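Local coordinates for aminotransferase, class III (Thermomicrobium roseum, PDB 6IO1) that catalyses (S)-enantioselective transamination as a thermostable omega-transaminase that uses pyridoxal 5'-phosphate as cofactor, at the interface of chains A and B. Numbering follows the deposited sequence. Chains: chain A/B, Aminotransferase, class III.

The interface of chains A and B. Residues chain A 82-83, 85; chain B 38-40, 67.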
ATOM      1  N   ARG A  82       8.114  11.844 -19.572  1.00 22.63           N
ATOM      2  CA  ARG A  82       8.955  10.828 -20.192  1.00 21.67           C
ATOM      3  C   ARG A  82       8.269   9.465 -20.172  1.00 19.57           C
ATOM      4  O   ARG A  82       8.077   8.843 -21.223  1.00 18.51           O
ATOM      5  CB  ARG A  82      10.307  10.773 -19.486  1.00 21.81           C
ATOM      6  CG  ARG A  82      11.200   9.644 -19.944  1.00 24.52           C
ATOM      7  CD  ARG A  82      12.618   9.758 -19.374  1.00 28.41           C
ATOM      8  NE  ARG A  82      12.676  10.446 -18.088  1.00 30.43           N
ATOM      9  CZ  ARG A  82      13.134  11.684 -17.923  1.00 30.68           C
ATOM     10  NH1 ARG A  82      13.577  12.371 -18.967  1.00 32.16           N
ATOM     11  NH2 ARG A  82      13.153  12.237 -16.717  1.00 29.23           N
ATOM     12  N   VAL A  83       7.884   8.992 -18.983  1.00 20.32           N
ATOM     13  CA  VAL A  83       7.025   7.820 -18.814  1.00 18.45           C
ATOM     14  C   VAL A  83       6.615   7.723 -17.348  1.00 19.07           C
ATOM     15  O   VAL A  83       7.453   7.850 -16.447  1.00 19.40           O
ATOM     16  CB  VAL A  83       7.698   6.519 -19.292  1.00 19.36           C
ATOM     17  CG1 VAL A  83       9.052   6.332 -18.628  1.00 20.97           C
ATOM     18  CG2 VAL A  83       6.788   5.326 -19.036  1.00 18.39           C
ATOM     19  N   PHE A  85       4.676   5.080 -15.625  1.00 14.66           N
ATOM     20  CA  PHE A  85       4.682   3.797 -14.929  1.00 15.35           C
ATOM     21  C   PHE A  85       5.452   2.755 -15.722  1.00 16.45           C
ATOM     22  O   PHE A  85       5.105   2.455 -16.869  1.00 16.28           O
ATOM     23  CB  PHE A  85       3.263   3.291 -14.660  1.00 16.39           C
ATOM     24  CG  PHE A  85       3.229   1.980 -13.923  1.00 15.56           C
ATOM     25  CD1 PHE A  85       3.709   1.891 -12.627  1.00 16.11           C
ATOM     26  CD2 PHE A  85       2.736   0.833 -14.529  1.00 13.68           C
ATOM     27  CE1 PHE A  85       3.692   0.692 -11.944  1.00 14.42           C
ATOM     28  CE2 PHE A  85       2.716  -0.372 -13.848  1.00 14.78           C
ATOM     29  CZ  PHE A  85       3.194  -0.442 -12.554  1.00 13.89           C
TER
ATOM     30  N   VAL B  38      12.658   3.070 -20.439  1.00 13.93           N
ATOM     31  CA  VAL B  38      13.034   4.447 -20.137  1.00 14.73           C
ATOM     32  C   VAL B  38      12.062   5.478 -20.688  1.00 15.88           C
ATOM     33  O   VAL B  38      12.124   6.643 -20.267  1.00 15.75           O
ATOM     34  CB  VAL B  38      14.461   4.760 -20.643  1.00 15.29           C
ATOM     35  CG1 VAL B  38      15.434   3.679 -20.204  1.00 16.39           C
ATOM     36  CG2 VAL B  38      14.465   4.901 -22.158  1.00 15.67           C
ATOM     37  N   ARG B  39      11.171   5.112 -21.606  1.00 16.11           N
ATOM     38  CA  ARG B  39      10.326   6.111 -22.245  1.00 17.25           C
ATOM     39  C   ARG B  39       9.053   5.449 -22.751  1.00 15.52           C
ATOM     40  O   ARG B  39       9.064   4.279 -23.138  1.00 15.42           O
ATOM     41  CB  ARG B  39      11.075   6.791 -23.392  1.00 17.41           C
ATOM     42  CG  ARG B  39      10.385   7.987 -24.014  1.00 20.31           C
ATOM     43  CD  ARG B  39      11.304   8.649 -25.030  1.00 20.40           C
ATOM     44  NE  ARG B  39      11.732   7.712 -26.067  1.00 21.14           N
ATOM     45  CZ  ARG B  39      12.920   7.113 -26.092  1.00 20.46           C
ATOM     46  NH1 ARG B  39      13.815   7.371 -25.148  1.00 19.59           N
ATOM     47  NH2 ARG B  39      13.218   6.269 -27.070  1.00 19.42           N
ATOM     48  N   GLY B  40       7.962   6.214 -22.751  1.00 16.19           N
ATOM     49  CA  GLY B  40       6.694   5.715 -23.245  1.00 18.07           C
ATOM     50  C   GLY B  40       5.821   6.753 -23.923  1.00 16.34           C
ATOM     51  O   GLY B  40       5.785   7.917 -23.508  1.00 17.75           O
ATOM     52  N   HIS B  67       0.604   5.969 -22.357  1.00 14.93           N
ATOM     53  CA  HIS B  67       1.732   6.726 -21.842  1.00 15.52           C
ATOM     54  C   HIS B  67       1.779   8.119 -22.467  1.00 15.40           C
ATOM     55  O   HIS B  67       1.182   8.385 -23.514  1.00 16.67           O
ATOM     56  CB  HIS B  67       3.050   6.001 -22.126  1.00 15.93           C
ATOM     57  CG  HIS B  67       3.122   4.612 -21.570  1.00 13.71           C
ATOM     58  ND1 HIS B  67       3.307   4.354 -20.228  1.00 13.98           N
ATOM     59  CD2 HIS B  67       3.059   3.405 -22.180  1.00 13.45           C
ATOM     60  CE1 HIS B  67       3.343   3.048 -20.035  1.00 13.12           C
ATOM     61  NE2 HIS B  67       3.195   2.449 -21.202  1.00 14.74           N
TER
HETATM   62  O   HOH W   1       3.069   6.064 -18.077  1.00 19.88           O
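The backbone carbonyl O of A:Arg82, the last residue of helix 70-82, accepts a nearly straight hydrogen bond from the amide N of B:Gly40 in strand 35-41 (3.0 Å, 165° at the hydrogen), with the donor tilted 18° from the carbonyl plane. In this class-III aminotransferase the bond illustrates how a helix end can use a carbonyl to meet the partner subunit, and the two-fold axis of the dimer repeats it with the chains exchanged. The side chain of A:Arg82 starts with CG anti to the backbone N (chi1 173°), which brings CG and CD up against the backbone carbonyl of B:Val38; CD lies 3.3 Å from the carbonyl O of B:Val38. The contact here is thus made by methylenes, with the chain bending at chi3 and the guanidinium turned away from the strand. A:Val83, just beyond the helix, packs over the strand backbone: its CB is 3.5 Å from B:Gly40 N, and its CG1 methyl meets B:Arg39 CA at 3.8 Å. The other branch, CG2, anti to the backbone N, reaches toward the imidazole of B:His67, 3.8 Å from ND1, the two side chains running side by side in the same direction. Water 1 sits in the plane of that ring at its edge, 2.8 Å from B:His67 ND1, and hydrogen-bonds in turn to the backbone N of A:Phe85 at 3.1 Å. Of the two water bonds, the one to A:Phe85 is the more bent at the hydrogen.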